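PDB 3L0A: putative exonuclease from Eubacterium rectale, which binds a zinc ion and is probably a hydrolase, perhaps a nuclease, of the PDDEXK clan. Local coordinates for residues E7-S11 with W128-M132; P35-M41 with P238-C244; Q93-I97 with A196-P202. The contacts are given in a common frame with arbitrary orientation. Numbering follows the deposited sequence.

Interaction 1 of 3, residues E7-S11 with W128-M132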
loop_
_atom_site.group_PDB
_atom_site.type_symbol
_atom_site.label_atom_id
_atom_site.label_comp_id
_atom_site.label_asym_id
_atom_site.label_seq_id
_atom_site.Cartn_x
_atom_site.Cartn_y
_atom_site.Cartn_z
ATOM N N GLU A 7 -37.314 1.082 12.385
ATOM C CA GLU A 7 -37.500 1.796 11.113
ATOM C C GLU A 7 -36.906 3.193 11.207
ATOM O O GLU A 7 -36.287 3.678 10.239
ATOM C CB GLU A 7 -38.989 1.882 10.717
ATOM C CG GLU A 7 -39.255 2.393 9.278
ATOM C CD GLU A 7 -40.558 3.198 9.148
ATOM O OE1 GLU A 7 -41.654 2.615 9.329
ATOM O OE2 GLU A 7 -40.480 4.417 8.850
ATOM N N ASN A 8 -37.070 3.826 12.376
ATOM C CA ASN A 8 -36.697 5.242 12.589
ATOM C C ASN A 8 -35.443 5.574 13.441
ATOM O O ASN A 8 -35.137 6.757 13.657
ATOM C CB ASN A 8 -37.919 6.003 13.160
ATOM C CG ASN A 8 -37.999 5.976 14.693
ATOM O OD1 ASN A 8 -37.339 5.163 15.369
ATOM N ND2 ASN A 8 -38.809 6.887 15.247
ATOM N N TYR A 9 -34.731 4.550 13.916
ATOM C CA TYR A 9 -33.571 4.744 14.804
ATOM C C TYR A 9 -32.526 5.707 14.239
ATOM O O TYR A 9 -31.960 6.516 14.974
ATOM C CB TYR A 9 -32.870 3.419 15.072
ATOM C CG TYR A 9 -31.742 3.517 16.054
ATOM C CD1 TYR A 9 -31.978 3.508 17.399
ATOM C CD2 TYR A 9 -30.443 3.577 15.640
ATOM C CE1 TYR A 9 -30.938 3.581 18.313
ATOM C CE2 TYR A 9 -29.377 3.647 16.556
ATOM C CZ TYR A 9 -29.635 3.655 17.888
ATOM O OH TYR A 9 -28.598 3.741 18.800
ATOM N N TYR A 10 -32.265 5.589 12.942
ATOM C CA TYR A 10 -31.212 6.363 12.282
ATOM C C TYR A 10 -31.779 7.620 11.620
ATOM O O TYR A 10 -31.063 8.319 10.918
ATOM C CB TYR A 10 -30.463 5.498 11.244
ATOM C CG TYR A 10 -29.702 4.281 11.809
ATOM C CD1 TYR A 10 -28.572 4.440 12.600
ATOM C CD2 TYR A 10 -30.124 2.975 11.534
ATOM C CE1 TYR A 10 -27.878 3.319 13.111
ATOM C CE2 TYR A 10 -29.436 1.857 12.034
ATOM C CZ TYR A 10 -28.325 2.035 12.815
ATOM O OH TYR A 10 -27.666 0.927 13.321
ATOM N N SER A 11 -33.047 7.944 11.886
ATOM C CA SER A 11 -33.693 9.063 11.215
ATOM C C SER A 11 -33.063 10.380 11.621
ATOM O O SER A 11 -32.416 10.473 12.657
ATOM C CB SER A 11 -35.200 9.076 11.486
ATOM O OG SER A 11 -35.538 9.210 12.872
ATOM N N TRP A 128 -29.558 10.066 25.213
ATOM C CA TRP A 128 -28.771 9.219 24.294
ATOM C C TRP A 128 -29.590 8.030 23.781
ATOM O O TRP A 128 -30.618 7.700 24.352
ATOM C CB TRP A 128 -27.540 8.651 24.996
ATOM C CG TRP A 128 -26.452 9.635 25.315
ATOM C CD1 TRP A 128 -26.528 10.686 26.182
ATOM C CD2 TRP A 128 -25.113 9.627 24.808
ATOM N NE1 TRP A 128 -25.330 11.353 26.231
ATOM C CE2 TRP A 128 -24.439 10.730 25.401
ATOM C CE3 TRP A 128 -24.425 8.816 23.895
ATOM C CZ2 TRP A 128 -23.092 11.049 25.109
ATOM C CZ3 TRP A 128 -23.075 9.129 23.587
ATOM C CH2 TRP A 128 -22.427 10.236 24.203
ATOM N N LYS A 129 -29.118 7.386 22.712
ATOM C CA LYS A 129 -29.697 6.124 22.234
ATOM C C LYS A 129 -28.597 5.116 21.945
ATOM O O LYS A 129 -27.515 5.495 21.571
ATOM C CB LYS A 129 -30.499 6.323 20.953
ATOM C CG LYS A 129 -29.781 7.063 19.835
ATOM C CD LYS A 129 -30.734 7.208 18.647
ATOM C CE LYS A 129 -30.195 8.091 17.502
ATOM N NZ LYS A 129 -29.579 7.295 16.400
ATOM N N ILE A 130 -28.902 3.839 22.148
ATOM C CA ILE A 130 -28.005 2.733 21.772
ATOM C C ILE A 130 -28.816 1.637 21.092
ATOM O O ILE A 130 -30.043 1.553 21.269
ATOM C CB ILE A 130 -27.252 2.143 22.993
ATOM C CG1 ILE A 130 -28.246 1.579 24.019
ATOM C CG2 ILE A 130 -26.343 3.219 23.667
ATOM C CD1 ILE A 130 -27.726 0.344 24.767
ATOM N N LYS A 131 -28.119 0.810 20.323
ATOM C CA LYS A 131 -28.691 -0.334 19.625
ATOM C C LYS A 131 -27.625 -1.438 19.636
ATOM O O LYS A 131 -26.567 -1.278 19.044
ATOM C CB LYS A 131 -29.076 0.025 18.191
ATOM C CG LYS A 131 -29.945 -1.021 17.547
ATOM C CD LYS A 131 -30.612 -0.580 16.236
ATOM C CE LYS A 131 -29.585 -0.465 15.123
ATOM N NZ LYS A 131 -30.189 -0.812 13.809
HETATM N N MSE A 132 -27.881 -2.544 20.323
HETATM C CA MSE A 132 -26.827 -3.534 20.628
HETATM C C MSE A 132 -26.983 -4.775 19.734
HETATM O O MSE A 132 -28.085 -5.270 19.544
HETATM C CB MSE A 132 -26.918 -3.939 22.112
HETATM C CG MSE A 132 -26.874 -2.794 23.130
HETATM SE SE MSE A 132 -27.110 -3.452 24.968
HETATM C CE MSE A 132 -29.053 -3.346 25.032
#
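A tyrosine ring held between two lysine side chains of one strand shows how alternation along a beta strand can build a slot for an aromatic residue. Lys129 and Lys131 lie two residues apart, so both point toward the loop 7-11, while Ile130 between them points away. Tyr9, t at chi1, extends its ring into the gap. Lys131 CB packs over one ring face, 4.1 Å from the Tyr9 centroid, and Lys129 CD over the opposite face at 4.0 Å; both are CH-pi contacts.

The two lysines leave the strand differently. Lys129 starts in the p range; t at chi2 and chi3 lays the chain over the ring face, and chi4, at 97°, sets the direction of NZ, 3.9 Å from the Tyr9 centroid in a cation-pi contact. The same NZ donates a 2.9 Å hydrogen bond to Tyr9 O, so one ammonium serves both ring and backbone; Asn15 OD1 accepts a further bond from it. Lys131, t at chi1 and chi2, bends at chi3 (p), and its CE comes within 3.0 Å of Tyr10 OH. Across this contact Tyr10 meets only the outer part of the Lys131 side chain, through its hydroxyl end.

A type I turn runs from Asn8 to Ser11, with Ser11 N and OG both donating to Asn8 O; Ser11 N-caps helix 12-17 through Ala14 N. Here strand 126-136 is flanked by 19-20 (parallel) and 114-123 (antiparallel); the N-terminal loop packs on one face of this mixed sheet, Tyr9 touching Ile118, and helix 170-185 on the other, Tyr177 against Ile130.

Interaction 2 of 3, residues P35-M41 with P238-C244. With ZN (zinc ion), chain B.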
loop_
_atom_site.group_PDB
_atom_site.type_symbol
_atom_site.label_atom_id
_atom_site.label_comp_id
_atom_site.label_asym_id
_atom_site.label_seq_id
_atom_site.Cartn_x
_atom_site.Cartn_y
_atom_site.Cartn_z
ATOM N N PRO A 35 -11.332 14.622 14.650
ATOM C CA PRO A 35 -12.658 15.194 14.865
ATOM C C PRO A 35 -12.967 16.260 13.792
ATOM O O PRO A 35 -12.035 16.853 13.218
ATOM C CB PRO A 35 -12.540 15.861 16.242
ATOM C CG PRO A 35 -11.092 16.150 16.417
ATOM C CD PRO A 35 -10.350 15.082 15.650
ATOM N N CYS A 36 -14.256 16.481 13.531
ATOM C CA CYS A 36 -14.705 17.580 12.677
ATOM C C CYS A 36 -16.131 17.965 13.039
ATOM O O CYS A 36 -17.085 17.248 12.711
ATOM C CB CYS A 36 -14.621 17.190 11.193
ATOM S SG CYS A 36 -15.019 18.523 10.061
ATOM N N GLU A 37 -16.264 19.110 13.700
ATOM C CA GLU A 37 -17.561 19.584 14.214
ATOM C C GLU A 37 -18.565 19.913 13.084
ATOM O O GLU A 37 -19.743 19.551 13.146
ATOM C CB GLU A 37 -17.327 20.799 15.129
ATOM C CG GLU A 37 -16.385 20.474 16.296
ATOM C CD GLU A 37 -16.249 21.566 17.348
ATOM O OE1 GLU A 37 -16.453 22.739 17.023
ATOM O OE2 GLU A 37 -15.927 21.237 18.518
ATOM N N PHE A 38 -18.060 20.604 12.069
ATOM C CA PHE A 38 -18.788 20.945 10.860
ATOM C C PHE A 38 -19.414 19.708 10.230
ATOM O O PHE A 38 -20.611 19.669 10.011
ATOM C CB PHE A 38 -17.791 21.602 9.908
ATOM C CG PHE A 38 -18.373 22.011 8.589
ATOM C CD1 PHE A 38 -19.341 23.006 8.519
ATOM C CD2 PHE A 38 -17.935 21.431 7.414
ATOM C CE1 PHE A 38 -19.878 23.378 7.292
ATOM C CE2 PHE A 38 -18.465 21.795 6.197
ATOM C CZ PHE A 38 -19.431 22.754 6.125
ATOM N N TYR A 39 -18.591 18.687 9.959
ATOM C CA TYR A 39 -19.082 17.419 9.430
ATOM C C TYR A 39 -20.240 16.879 10.238
ATOM O O TYR A 39 -21.238 16.405 9.687
ATOM C CB TYR A 39 -17.949 16.400 9.396
ATOM C CG TYR A 39 -18.341 14.953 9.153
ATOM C CD1 TYR A 39 -18.766 14.519 7.911
ATOM C CD2 TYR A 39 -18.242 14.021 10.171
ATOM C CE1 TYR A 39 -19.108 13.168 7.678
ATOM C CE2 TYR A 39 -18.560 12.653 9.958
ATOM C CZ TYR A 39 -18.993 12.240 8.712
ATOM O OH TYR A 39 -19.327 10.921 8.518
ATOM N N GLY A 40 -20.112 16.986 11.553
ATOM C CA GLY A 40 -21.140 16.523 12.445
ATOM C C GLY A 40 -22.441 17.298 12.362
ATOM O O GLY A 40 -23.528 16.719 12.568
HETATM N N MSE A 41 -22.321 18.598 12.098
HETATM C CA MSE A 41 -23.490 19.494 12.017
HETATM C C MSE A 41 -24.132 19.376 10.632
HETATM O O MSE A 41 -25.340 19.336 10.522
HETATM C CB MSE A 41 -23.079 20.944 12.285
HETATM C CG MSE A 41 -22.716 21.230 13.742
HETATM SE SE MSE A 41 -24.217 21.037 14.928
HETATM C CE MSE A 41 -24.921 22.836 14.670
ATOM N N PRO A 238 -19.289 25.777 14.545
ATOM C CA PRO A 238 -18.452 24.565 14.498
ATOM C C PRO A 238 -17.143 24.768 13.756
ATOM O O PRO A 238 -17.135 25.405 12.720
ATOM C CB PRO A 238 -19.306 23.599 13.676
ATOM C CG PRO A 238 -20.140 24.498 12.791
ATOM C CD PRO A 238 -20.484 25.645 13.687
ATOM N N ASP A 239 -16.054 24.213 14.269
ATOM C CA ASP A 239 -14.790 24.217 13.522
ATOM C C ASP A 239 -14.806 23.193 12.380
ATOM O O ASP A 239 -15.480 22.180 12.447
ATOM C CB ASP A 239 -13.606 23.900 14.448
ATOM C CG ASP A 239 -13.412 24.954 15.551
ATOM O OD1 ASP A 239 -13.702 26.171 15.342
ATOM O OD2 ASP A 239 -12.948 24.536 16.637
ATOM N N ARG A 240 -14.021 23.466 11.349
ATOM C CA ARG A 240 -13.835 22.559 10.222
ATOM C C ARG A 240 -12.450 21.964 10.278
ATOM O O ARG A 240 -11.483 22.701 10.395
ATOM C CB ARG A 240 -13.955 23.345 8.926
ATOM C CG ARG A 240 -15.281 24.028 8.729
ATOM C CD ARG A 240 -15.418 24.544 7.306
ATOM N NE ARG A 240 -16.692 25.243 7.083
ATOM C CZ ARG A 240 -17.131 25.641 5.890
ATOM N NH1 ARG A 240 -16.412 25.438 4.795
ATOM N NH2 ARG A 240 -18.289 26.274 5.782
ATOM N N CYS A 241 -12.339 20.633 10.173
ATOM C CA CYS A 241 -11.036 19.990 10.187
ATOM C C CYS A 241 -10.318 20.342 8.912
ATOM O O CYS A 241 -9.097 20.314 8.863
ATOM C CB CYS A 241 -11.147 18.470 10.323
ATOM S SG CYS A 241 -11.824 17.588 8.874
ATOM N N GLU A 242 -11.080 20.657 7.875
ATOM C CA GLU A 242 -10.529 20.945 6.561
ATOM C C GLU A 242 -9.752 19.752 5.968
ATOM O O GLU A 242 -8.996 19.923 5.025
ATOM C CB GLU A 242 -9.663 22.225 6.566
ATOM C CG GLU A 242 -10.389 23.521 6.975
ATOM C CD GLU A 242 -11.342 24.076 5.883
ATOM O OE1 GLU A 242 -11.545 23.459 4.809
ATOM O OE2 GLU A 242 -11.904 25.151 6.109
ATOM N N LEU A 243 -9.978 18.554 6.485
ATOM C CA LEU A 243 -9.320 17.368 5.978
ATOM C C LEU A 243 -10.282 16.229 5.583
ATOM O O LEU A 243 -9.829 15.134 5.273
ATOM C CB LEU A 243 -8.304 16.855 7.033
ATOM C CG LEU A 243 -7.100 17.787 7.309
ATOM C CD1 LEU A 243 -6.188 17.231 8.448
ATOM C CD2 LEU A 243 -6.265 18.006 6.028
ATOM N N CYS A 244 -11.595 16.470 5.604
ATOM C CA CYS A 244 -12.576 15.449 5.269
ATOM C C CYS A 244 -13.281 15.871 3.975
ATOM O O CYS A 244 -13.129 17.005 3.491
ATOM C CB CYS A 244 -13.583 15.281 6.429
ATOM S SG CYS A 244 -14.629 16.747 6.684
HETATM ZN ZN ZN B . -13.948 18.260 8.203
#
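Phe38 lies with its ring face against the guanidinium of Arg240, the planes tilted by 22° and the centres 4.0 Å apart, a stacked cation-pi contact that Arg240 CD extends as a CH-pi contact 4.1 Å from the Phe38 centroid. Beside this pair, polar bonds fasten the start of helix 37-45 to the loop 238-244. Phe38 N donates to Asp239 O at 3.0 Å, and Asp239 N donates to Glu37 OE1 at 3.1 Å, tying the loop backbone to the first turn. Glu37 OE1 lies 4.0 Å from Asp239 OD2, a like-charge approach; Arg227 forms a salt bridge with Glu37 and only a long, weak ion pair with Asp239. Pro238 packs against this turn and reaches Met41, a selenomethionine, with its CB 4.2 Å from Met41 CG.

Zinc joins the same two segments: Cys36 SG and Cys244 SG bind it at 2.2 Å and Cys241 SG at 2.3 Å, with Cys247 of helix 245-250 completing the four-cysteine site. Cys241, Cys244 and Cys247 follow in CxxCxxC spacing; Leu243 N donates to Cys241 SG at 3.2 Å. Cys36, at the N-cap of helix 37-45, accepts through SG from Tyr39 N at 3.6 Å and from Cys241 N at 3.4 Å. Such NH-to-sulfur bonds offset negative charge on metal-bound thiolates, and a zinc shell filled by four sulfurs is consistent with a structural site, joining regions nearly 200 residues apart, rather than a catalytic one.

Interaction 3 of 3, residues Q93-I97 with A196-P202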
loop_
_atom_site.group_PDB
_atom_site.type_symbol
_atom_site.label_atom_id
_atom_site.label_comp_id
_atom_site.label_asym_id
_atom_site.label_seq_id
_atom_site.Cartn_x
_atom_site.Cartn_y
_atom_site.Cartn_z
ATOM N N GLN A 93 -17.370 -13.135 0.315
ATOM C CA GLN A 93 -16.538 -13.336 1.506
ATOM C C GLN A 93 -17.308 -13.146 2.832
ATOM O O GLN A 93 -17.118 -13.925 3.766
ATOM C CB GLN A 93 -15.353 -12.390 1.508
ATOM C CG GLN A 93 -14.434 -12.570 2.744
ATOM C CD GLN A 93 -13.284 -11.574 2.702
ATOM O OE1 GLN A 93 -13.474 -10.348 2.708
ATOM N NE2 GLN A 93 -12.087 -12.099 2.633
ATOM N N ALA A 94 -18.139 -12.095 2.938
ATOM C CA ALA A 94 -19.030 -11.987 4.112
ATOM C C ALA A 94 -19.710 -13.317 4.442
ATOM O O ALA A 94 -19.749 -13.716 5.595
ATOM C CB ALA A 94 -20.085 -10.934 3.894
ATOM N N GLU A 95 -20.267 -14.017 3.459
ATOM C CA GLU A 95 -20.899 -15.319 3.787
ATOM C C GLU A 95 -19.871 -16.319 4.262
ATOM O O GLU A 95 -20.177 -17.166 5.103
ATOM C CB GLU A 95 -21.758 -15.875 2.620
ATOM C CG GLU A 95 -22.777 -14.801 2.142
ATOM C CD GLU A 95 -24.009 -15.365 1.390
ATOM O OE1 GLU A 95 -23.931 -16.433 0.765
ATOM O OE2 GLU A 95 -25.065 -14.704 1.403
ATOM N N GLU A 96 -18.649 -16.226 3.747
ATOM C CA GLU A 96 -17.568 -17.107 4.212
ATOM C C GLU A 96 -17.280 -16.878 5.681
ATOM O O GLU A 96 -17.087 -17.824 6.462
ATOM C CB GLU A 96 -16.276 -16.937 3.393
ATOM C CG GLU A 96 -16.173 -17.885 2.161
ATOM C CD GLU A 96 -14.948 -17.610 1.246
ATOM O OE1 GLU A 96 -14.192 -16.618 1.474
ATOM O OE2 GLU A 96 -14.764 -18.396 0.282
ATOM N N ILE A 97 -17.239 -15.612 6.042
ATOM C CA ILE A 97 -17.002 -15.237 7.426
ATOM C C ILE A 97 -18.159 -15.745 8.284
ATOM O O ILE A 97 -17.926 -16.324 9.331
ATOM C CB ILE A 97 -16.864 -13.733 7.609
ATOM C CG1 ILE A 97 -15.648 -13.196 6.848
ATOM C CG2 ILE A 97 -16.751 -13.426 9.049
ATOM C CD1 ILE A 97 -15.654 -11.709 6.676
ATOM N N ALA A 196 -14.408 -10.807 13.862
ATOM C CA ALA A 196 -14.007 -11.692 12.768
ATOM C C ALA A 196 -13.309 -10.851 11.744
ATOM O O ALA A 196 -13.633 -9.687 11.600
ATOM C CB ALA A 196 -15.204 -12.393 12.164
ATOM N N THR A 197 -12.322 -11.424 11.053
ATOM C CA THR A 197 -11.576 -10.671 10.078
ATOM C C THR A 197 -11.776 -11.148 8.653
ATOM O O THR A 197 -12.244 -12.264 8.380
ATOM C CB THR A 197 -10.124 -10.735 10.369
ATOM O OG1 THR A 197 -9.678 -12.075 10.158
ATOM C CG2 THR A 197 -9.865 -10.366 11.814
ATOM N N LYS A 198 -11.422 -10.246 7.751
ATOM C CA LYS A 198 -11.506 -10.473 6.328
ATOM C C LYS A 198 -10.252 -11.097 5.760
ATOM O O LYS A 198 -10.123 -11.122 4.596
ATOM C CB LYS A 198 -11.820 -9.149 5.632
ATOM C CG LYS A 198 -13.172 -8.578 6.108
ATOM C CD LYS A 198 -13.560 -7.206 5.480
ATOM C CE LYS A 198 -12.838 -6.026 6.098
ATOM N NZ LYS A 198 -13.683 -4.803 6.103
ATOM N N GLN A 199 -9.351 -11.640 6.586
ATOM C CA GLN A 199 -8.178 -12.346 6.095
ATOM C C GLN A 199 -8.713 -13.536 5.356
ATOM O O GLN A 199 -9.900 -13.855 5.441
ATOM C CB GLN A 199 -7.236 -12.762 7.230
ATOM C CG GLN A 199 -6.433 -11.632 7.894
ATOM C CD GLN A 199 -6.305 -11.792 9.432
ATOM O OE1 GLN A 199 -7.294 -11.717 10.133
ATOM N NE2 GLN A 199 -5.091 -11.995 9.939
ATOM N N THR A 200 -7.841 -14.226 4.635
ATOM C CA THR A 200 -8.285 -15.319 3.764
ATOM C C THR A 200 -8.779 -16.597 4.505
ATOM O O THR A 200 -9.640 -17.305 3.992
ATOM C CB THR A 200 -7.245 -15.615 2.618
ATOM O OG1 THR A 200 -7.159 -17.035 2.432
ATOM C CG2 THR A 200 -5.833 -14.947 2.876
ATOM N N GLU A 201 -8.189 -16.924 5.665
ATOM C CA GLU A 201 -8.873 -17.704 6.705
ATOM C C GLU A 201 -9.168 -16.685 7.790
ATOM O O GLU A 201 -8.259 -16.126 8.361
ATOM C CB GLU A 201 -7.993 -18.794 7.267
ATOM C CG GLU A 201 -7.893 -20.029 6.385
ATOM C CD GLU A 201 -9.167 -20.819 6.344
ATOM O OE1 GLU A 201 -9.981 -20.731 7.297
ATOM O OE2 GLU A 201 -9.345 -21.558 5.357
ATOM N N PRO A 202 -10.443 -16.385 8.031
ATOM C CA PRO A 202 -10.773 -15.395 9.027
ATOM C C PRO A 202 -10.239 -15.732 10.424
ATOM O O PRO A 202 -10.285 -16.871 10.849
ATOM C CB PRO A 202 -12.300 -15.402 9.035
ATOM C CG PRO A 202 -12.696 -16.048 7.752
ATOM C CD PRO A 202 -11.635 -16.914 7.346
#
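Apolar packing centres on Ile97, where helix 89-102 meets the end of strand 191-197 and the turn that follows. Ile97 CG2 lies 3.6 Å from Ala196 CB, its CG1 4.2 Å from Pro202 CG, and its CD1 4.0 Å from Lys198 CG, so the branched side chain spans the start and finish of the segment 196-202. Val146 of strand 140-147 adjoins both Ile97 and Lys198. The helix packs at the end of strand 191-197 and on the loop joining it to its antiparallel partner 204-209, a beta hairpin in the mixed sheet, consistent with the alpha/beta fold of the PDDEXK clan. Polar contacts gather around the turn. Fully extended at chi1 and chi2, Gln93 brings its NE2 to 2.9 Å from Lys198 O. Within the turn, Thr197 OG1 donates a very short bond, 2.4 Å, to Gln199 OE1. Between subunits, backbone N and O of Glu201 hydrogen-bond to Asp245 and Arg248 of a neighbouring subunit, where Gln199 and Thr200 also pack.

Overall arrangement
The three contacts illustrate how chemistry follows location. Interactions 1 and 3 both reach the mixed sheet, through strands 126-136 and 191-197, with centres 28 Å apart; neither segment of interaction 2 contains a strand. Interaction 1, the most buried, sits 12 Å from the chain centre and sets two lysines against the faces of one tyrosine ring. The partly buried interactions 2 and 3, at 17 and 20 Å, lie on opposite sides of that centre, one held by metal, hydrogen bonds and a cation-pi stack, the other by an isoleucine packed on Ala196 and Pro202 with Gln93 and Lys198 beside it. Along the chain, interaction 3 nests inside interaction 2 and interaction 1 crosses both.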